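Local coordinates for protein pngf-ii (PDB 4R4X) that probably hydrolyses the amide bond between N-linked glycans and asparagine, releasing the sugar chains from glycoproteins and glycopeptides, at residues Q20-N28 with L34-K42; N51-V60 with K122-D131. All blocks are in the same frame, centred on the assembly; numbering follows the deposited sequence.

Contact 1 of 2, residues Q20-N28 with L34-K42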
# COMPACT_ATOMS: atom_id res chain seq x y z
N GLN A 20 29.23 2.80 16.64
CA GLN A 20 28.57 1.62 16.09
C GLN A 20 27.99 0.74 17.20
O GLN A 20 28.35 0.83 18.36
CB GLN A 20 29.55 0.83 15.20
CG GLN A 20 30.84 0.44 15.91
CD GLN A 20 31.78 -0.39 15.04
OE1 GLN A 20 32.57 0.15 14.26
NE2 GLN A 20 31.71 -1.70 15.20
N ASN A 21 27.07 -0.13 16.80
CA ASN A 21 26.44 -1.11 17.68
C ASN A 21 27.23 -2.42 17.55
O ASN A 21 27.05 -3.14 16.59
CB ASN A 21 25.00 -1.30 17.22
CG ASN A 21 24.23 -2.31 18.04
OD1 ASN A 21 24.66 -2.75 19.12
ND2 ASN A 21 23.05 -2.66 17.55
N HIS A 22 28.11 -2.70 18.51
CA HIS A 22 29.06 -3.82 18.35
C HIS A 22 28.36 -5.18 18.41
O HIS A 22 27.52 -5.42 19.26
CB HIS A 22 30.14 -3.77 19.42
CG HIS A 22 30.96 -2.52 19.39
ND1 HIS A 22 32.03 -2.35 18.55
CD2 HIS A 22 30.86 -1.38 20.11
CE1 HIS A 22 32.57 -1.16 18.75
NE2 HIS A 22 31.88 -0.55 19.69
N ILE A 23 28.74 -6.05 17.50
CA ILE A 23 28.27 -7.43 17.51
C ILE A 23 28.92 -8.17 18.68
O ILE A 23 30.08 -7.93 19.02
CB ILE A 23 28.54 -8.10 16.14
CG1 ILE A 23 27.68 -7.44 15.05
CG2 ILE A 23 28.23 -9.60 16.20
CD1 ILE A 23 28.26 -7.53 13.65
N ILE A 24 28.15 -9.05 19.31
CA ILE A 24 28.63 -9.84 20.44
C ILE A 24 28.26 -11.31 20.26
O ILE A 24 27.11 -11.63 19.95
CB ILE A 24 28.04 -9.34 21.78
CG1 ILE A 24 28.32 -7.84 21.96
CG2 ILE A 24 28.59 -10.17 22.95
CD1 ILE A 24 27.70 -7.20 23.19
N SER A 25 29.22 -12.20 20.48
CA SER A 25 28.95 -13.64 20.53
C SER A 25 29.21 -14.09 21.95
O SER A 25 30.24 -13.73 22.54
CB SER A 25 29.86 -14.39 19.55
OG SER A 25 29.74 -15.82 19.65
N ILE A 26 28.27 -14.86 22.50
CA ILE A 26 28.47 -15.51 23.79
C ILE A 26 28.41 -17.00 23.58
O ILE A 26 27.43 -17.52 23.02
CB ILE A 26 27.44 -15.07 24.82
CG1 ILE A 26 27.54 -13.55 25.03
CG2 ILE A 26 27.67 -15.80 26.14
CD1 ILE A 26 26.45 -12.98 25.91
N THR A 27 29.44 -17.72 24.02
CA THR A 27 29.56 -19.10 23.62
C THR A 27 30.23 -19.99 24.65
O THR A 27 31.11 -19.55 25.38
CB THR A 27 30.31 -19.17 22.28
OG1 THR A 27 30.21 -20.49 21.74
CG2 THR A 27 31.78 -18.79 22.44
N ASN A 28 29.76 -21.23 24.72
CA ASN A 28 30.43 -22.29 25.45
C ASN A 28 30.28 -23.56 24.61
O ASN A 28 29.71 -23.51 23.51
CB ASN A 28 29.87 -22.44 26.89
CG ASN A 28 28.36 -22.64 26.95
OD1 ASN A 28 27.65 -22.02 27.74
ND2 ASN A 28 27.87 -23.49 26.13
N LEU A 34 24.24 -15.18 19.43
CA LEU A 34 24.77 -14.10 18.62
C LEU A 34 23.80 -12.93 18.60
O LEU A 34 22.63 -13.04 18.20
CB LEU A 34 25.09 -14.59 17.20
CG LEU A 34 25.48 -13.52 16.18
CD1 LEU A 34 26.74 -12.76 16.57
CD2 LEU A 34 25.63 -14.17 14.80
N PHE A 35 24.28 -11.80 19.09
CA PHE A 35 23.48 -10.61 19.12
C PHE A 35 24.38 -9.37 19.04
O PHE A 35 25.40 -9.38 18.31
CB PHE A 35 22.44 -10.65 20.30
CG PHE A 35 23.02 -10.64 21.72
CD1 PHE A 35 24.37 -10.75 22.00
CD2 PHE A 35 22.13 -10.58 22.80
CE1 PHE A 35 24.82 -10.76 23.33
CE2 PHE A 35 22.57 -10.60 24.11
CZ PHE A 35 23.93 -10.67 24.38
N ASN A 36 23.99 -8.30 19.71
CA ASN A 36 24.77 -7.09 19.72
C ASN A 36 24.53 -6.27 20.99
O ASN A 36 23.72 -6.64 21.84
CB ASN A 36 24.50 -6.28 18.46
CG ASN A 36 23.08 -5.77 18.36
OD1 ASN A 36 22.51 -5.26 19.35
ND2 ASN A 36 22.49 -5.88 17.16
N GLU A 37 25.26 -5.17 21.12
CA GLU A 37 25.21 -4.30 22.32
C GLU A 37 23.81 -3.76 22.63
O GLU A 37 23.32 -3.88 23.77
CB GLU A 37 26.21 -3.14 22.18
CG GLU A 37 27.56 -3.49 22.80
CD GLU A 37 28.66 -2.48 22.56
OE1 GLU A 37 28.41 -1.43 21.91
OE2 GLU A 37 29.80 -2.76 23.01
N LYS A 38 23.17 -3.19 21.62
CA LYS A 38 21.85 -2.59 21.82
C LYS A 38 20.82 -3.61 22.24
O LYS A 38 19.98 -3.33 23.08
CB LYS A 38 21.39 -1.87 20.57
CG LYS A 38 21.99 -0.49 20.40
CD LYS A 38 21.72 0.01 18.99
CE LYS A 38 21.52 1.51 18.91
NZ LYS A 38 20.49 1.83 17.89
N ILE A 39 20.88 -4.82 21.68
CA ILE A 39 20.00 -5.88 22.11
C ILE A 39 20.34 -6.33 23.54
O ILE A 39 19.45 -6.54 24.36
CB ILE A 39 20.07 -7.08 21.17
CG1 ILE A 39 19.54 -6.70 19.78
CG2 ILE A 39 19.29 -8.26 21.76
CD1 ILE A 39 19.72 -7.76 18.70
N LYS A 40 21.62 -6.53 23.82
CA LYS A 40 22.03 -6.94 25.16
C LYS A 40 21.51 -5.92 26.20
O LYS A 40 20.96 -6.29 27.24
CB LYS A 40 23.55 -7.02 25.26
CG LYS A 40 24.07 -7.63 26.55
CD LYS A 40 25.58 -7.76 26.54
CE LYS A 40 26.14 -7.98 27.95
NZ LYS A 40 27.60 -7.75 28.00
N ASN A 41 21.68 -4.65 25.88
CA ASN A 41 21.29 -3.56 26.76
C ASN A 41 19.80 -3.21 26.76
O ASN A 41 19.38 -2.29 27.47
CB ASN A 41 22.11 -2.32 26.42
CG ASN A 41 23.60 -2.53 26.67
OD1 ASN A 41 23.99 -3.33 27.51
ND2 ASN A 41 24.42 -1.80 25.96
N LYS A 42 19.00 -3.93 25.97
CA LYS A 42 17.56 -3.69 25.82
C LYS A 42 17.24 -2.28 25.29
O LYS A 42 16.26 -1.66 25.72
CB LYS A 42 16.83 -3.99 27.13
CG LYS A 42 17.00 -5.46 27.52
CD LYS A 42 17.17 -5.66 29.01
CE LYS A 42 17.69 -7.06 29.31
NZ LYS A 42 16.89 -8.12 28.62
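N21 and N36 show how two asparagine carbonyls can hold the first turn of one short helix. OD1 of N21 accepts a hydrogen bond from K38 N at 2.9 Å, with the donor tilted from the carbonyl plane. N36, the N-cap, turns OD1 back to accept from I39 N at 2.9 Å, nearly straight (168°). The two side chains cross at about a right angle, their amide planes 67° apart. N21 reaches the turn because CG is anti to the backbone N (chi1 179°), which also lays ND2 3.3 Å from K38 CD.

Backbone bonds carry the pairing: I24 and F35 exchange two, and E37 N reaches H22 O at 2.9 Å. The side chains of H22 and E37 run alongside each other, OE1 meeting CD2 at the ring edge at 3.0 Å, while H22 ND1 is hydrogen-bonded to Y8 O.

Apolar packing differs by face. CE1 of F35 lies 3.8 Å from CG2 of I24, and CZ meets I26 CD1; across the sheet, I23 CG2 presses on L34 CD1 at 3.5 Å. The whole is an antiparallel beta hairpin whose second strand runs straight into an N-capped helical turn, closed at K42 by a Schellman motif.

Contact 2 of 2, residues N51-V60 with K122-D131. With ZN (zinc ion), chain B.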
# COMPACT_ATOMS: atom_id res chain seq x y z
N ASN A 51 20.42 -14.92 17.12
CA ASN A 51 20.63 -16.29 16.68
C ASN A 51 21.18 -17.15 17.84
O ASN A 51 21.93 -16.67 18.68
CB ASN A 51 21.58 -16.23 15.48
CG ASN A 51 21.89 -17.58 14.90
OD1 ASN A 51 21.22 -18.03 13.96
ND2 ASN A 51 22.91 -18.23 15.43
N GLU A 52 20.77 -18.41 17.93
CA GLU A 52 21.34 -19.34 18.90
C GLU A 52 21.59 -20.67 18.24
O GLU A 52 20.77 -21.13 17.44
CB GLU A 52 20.41 -19.54 20.10
CG GLU A 52 20.21 -18.29 20.94
CD GLU A 52 19.59 -18.58 22.31
OE1 GLU A 52 19.00 -19.66 22.49
OE2 GLU A 52 19.70 -17.71 23.21
N ILE A 53 22.72 -21.27 18.57
CA ILE A 53 23.11 -22.55 18.01
C ILE A 53 23.24 -23.53 19.14
O ILE A 53 23.92 -23.24 20.11
CB ILE A 53 24.48 -22.46 17.30
CG1 ILE A 53 24.37 -21.46 16.15
CG2 ILE A 53 24.91 -23.85 16.83
CD1 ILE A 53 25.60 -21.34 15.28
N ASN A 54 22.59 -24.68 18.99
CA ASN A 54 22.70 -25.80 19.90
C ASN A 54 23.86 -26.64 19.40
O ASN A 54 23.78 -27.18 18.30
CB ASN A 54 21.40 -26.60 19.90
CG ASN A 54 21.46 -27.82 20.81
OD1 ASN A 54 22.54 -28.30 21.15
ND2 ASN A 54 20.30 -28.30 21.22
N ARG A 55 24.94 -26.69 20.15
CA ARG A 55 26.16 -27.32 19.65
C ARG A 55 26.10 -28.86 19.70
O ARG A 55 26.91 -29.52 19.08
CB ARG A 55 27.37 -26.80 20.42
CG ARG A 55 27.68 -25.33 20.20
CD ARG A 55 28.14 -25.03 18.78
NE ARG A 55 28.35 -23.59 18.57
CZ ARG A 55 28.63 -23.04 17.39
NH1 ARG A 55 28.80 -23.78 16.29
NH2 ARG A 55 28.82 -21.74 17.29
N LYS A 56 25.11 -29.41 20.41
CA LYS A 56 24.92 -30.88 20.47
C LYS A 56 24.44 -31.43 19.13
O LYS A 56 24.87 -32.49 18.69
CB LYS A 56 23.90 -31.26 21.56
CG LYS A 56 24.45 -31.49 22.96
CD LYS A 56 25.47 -30.45 23.43
CE LYS A 56 26.90 -30.96 23.24
NZ LYS A 56 27.93 -29.88 23.20
N ASN A 57 23.56 -30.70 18.46
CA ASN A 57 22.95 -31.17 17.21
C ASN A 57 23.04 -30.19 16.04
O ASN A 57 22.49 -30.43 14.97
CB ASN A 57 21.50 -31.63 17.46
CG ASN A 57 20.57 -30.54 18.00
OD1 ASN A 57 19.42 -30.83 18.32
ND2 ASN A 57 21.02 -29.31 18.09
N ASN A 58 23.77 -29.09 16.23
CA ASN A 58 23.84 -28.02 15.24
C ASN A 58 22.49 -27.46 14.79
O ASN A 58 22.35 -26.99 13.69
CB ASN A 58 24.74 -28.43 14.06
CG ASN A 58 26.22 -28.40 14.41
OD1 ASN A 58 26.60 -27.96 15.50
ND2 ASN A 58 27.06 -28.89 13.50
N GLU A 59 21.50 -27.48 15.67
CA GLU A 59 20.25 -26.79 15.38
C GLU A 59 20.49 -25.28 15.52
O GLU A 59 20.85 -24.82 16.59
CB GLU A 59 19.13 -27.23 16.32
CG GLU A 59 17.79 -26.58 15.96
CD GLU A 59 16.58 -27.38 16.42
OE1 GLU A 59 16.74 -28.31 17.24
OE2 GLU A 59 15.45 -27.08 15.95
N VAL A 60 20.32 -24.57 14.41
CA VAL A 60 20.43 -23.11 14.37
C VAL A 60 19.02 -22.52 14.52
O VAL A 60 18.10 -22.84 13.73
CB VAL A 60 21.06 -22.66 13.04
CG1 VAL A 60 21.21 -21.15 12.97
CG2 VAL A 60 22.41 -23.35 12.84
N LYS A 122 33.07 -22.67 19.67
CA LYS A 122 32.85 -22.15 18.33
C LYS A 122 32.03 -20.88 18.42
O LYS A 122 31.49 -20.58 19.47
CB LYS A 122 32.16 -23.19 17.46
CG LYS A 122 33.04 -24.40 17.21
CD LYS A 122 32.36 -25.46 16.36
CE LYS A 122 33.35 -26.61 16.13
NZ LYS A 122 32.74 -27.67 15.30
N GLY A 123 31.98 -20.11 17.34
CA GLY A 123 31.30 -18.84 17.36
C GLY A 123 31.74 -17.96 16.23
O GLY A 123 32.56 -18.36 15.39
N GLY A 124 31.23 -16.74 16.23
CA GLY A 124 31.59 -15.77 15.23
C GLY A 124 30.63 -14.62 15.13
O GLY A 124 29.59 -14.60 15.78
N PRO A 125 30.98 -13.62 14.31
CA PRO A 125 30.15 -12.41 14.20
C PRO A 125 29.01 -12.54 13.20
O PRO A 125 28.19 -11.61 13.07
CB PRO A 125 31.18 -11.36 13.72
CG PRO A 125 32.11 -12.16 12.88
CD PRO A 125 32.25 -13.49 13.59
N SER A 126 28.95 -13.66 12.47
CA SER A 126 27.85 -13.95 11.54
C SER A 126 27.65 -15.47 11.50
O SER A 126 28.38 -16.21 12.13
CB SER A 126 28.16 -13.41 10.13
OG SER A 126 29.15 -14.20 9.49
N ILE A 127 26.68 -15.94 10.75
CA ILE A 127 26.48 -17.40 10.62
C ILE A 127 27.67 -18.13 9.91
O ILE A 127 27.88 -19.35 10.12
CB ILE A 127 25.17 -17.68 9.86
CG1 ILE A 127 24.72 -19.14 10.03
CG2 ILE A 127 25.32 -17.29 8.40
CD1 ILE A 127 24.49 -19.59 11.46
N LEU A 128 28.42 -17.41 9.07
CA LEU A 128 29.47 -18.04 8.26
C LEU A 128 30.64 -18.52 9.09
O LEU A 128 31.19 -17.77 9.89
CB LEU A 128 29.98 -17.10 7.18
CG LEU A 128 28.94 -16.69 6.14
CD1 LEU A 128 29.54 -15.71 5.16
CD2 LEU A 128 28.35 -17.91 5.44
N GLY A 129 31.01 -19.78 8.90
CA GLY A 129 32.15 -20.37 9.60
C GLY A 129 31.92 -20.90 11.00
O GLY A 129 32.88 -21.34 11.64
N GLN A 130 30.67 -20.87 11.47
CA GLN A 130 30.33 -21.23 12.84
C GLN A 130 30.63 -22.68 13.18
O GLN A 130 30.70 -23.01 14.34
CB GLN A 130 28.84 -21.05 13.09
CG GLN A 130 28.38 -19.62 13.15
CD GLN A 130 28.59 -18.99 14.50
OE1 GLN A 130 28.73 -19.67 15.53
NE2 GLN A 130 28.57 -17.67 14.52
N ASP A 131 30.75 -23.55 12.18
CA ASP A 131 31.20 -24.90 12.50
C ASP A 131 32.71 -25.11 12.38
O ASP A 131 33.17 -26.19 12.69
CB ASP A 131 30.48 -25.95 11.66
CG ASP A 131 30.48 -27.31 12.32
OD1 ASP A 131 30.30 -27.39 13.56
OD2 ASP A 131 30.70 -28.29 11.60
ZN ZN B . 19.34 -19.69 24.72
O HOH W 1 28.84 -26.54 15.78
O HOH W 2 30.03 -30.08 14.54
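At the connection of the beta hairpin formed by strands 48-54 and 59-65, R55 reaches into the loop 122-131 and grips Q130 end-on, using two nitrogens for two different oxygens. NH2 donates to the side-chain OE1 at 2.7 Å, in the guanidinium plane and with the two flat groups nearly coplanar (21° between them). NH1 gives a bond to the backbone O of the same residue at 2.8 Å, approaching from above that carbonyl's plane. The arginine gets there by a bend at chi2 (-67°). Its guanidinium is sandwiched: CB of K122 sits over the centre of one face, 3.4 Å above the plane, and I53 CG2 lies against the opposite face toward the rim.

Q130 is positioned from behind, since its NE2 donates to S126 O at 2.8 Å, so both ends of the amide are engaged. Further along, K122 NZ makes a salt bridge with D131 OD1 at 3.0 Å and also donates to D131 O. A water accepts from R55 NH1 and donates to N58 OD1 and D131 OD1, a bridge where the charged groups themselves do not touch.

Apolar contact is slight: I127 CD1 meets V60 CG1 at 3.9 Å, and I53 CD1 rests on the Q130 amide. From the same strand as I53, E52 binds zinc through both carboxylate oxygens. The arrangement is that of a hairpin turn, with an Asx turn at N54, tied by the two-nitrogen, end-on grip of an arginine on one glutamine residue to an irregular loop containing a type II beta turn from I127 to Q130.

In the fold
Contacts 1 and 2 sit on adjoining hairpins whose neighbouring strands, 31-36 and 48-54, are paired. Their centres are about 15 Å apart, and L34 N of contact 1 lies 2.8 Å from N51 O of contact 2, probably hydrogen-bonded. The loop 122-131 also reaches back: K122 O is 2.6 Å from T27 OG1, a probable hydrogen bond, and P125 O packs 3.7 Å from I23 CG2. Zinc belongs to contact 2, bound by E52 together with D159; contact 1 does not take part in the site, the metal lying about 9 Å from the nearest side-chain atom of I26. Both contacts belong to the N-terminal N-glycanase family region.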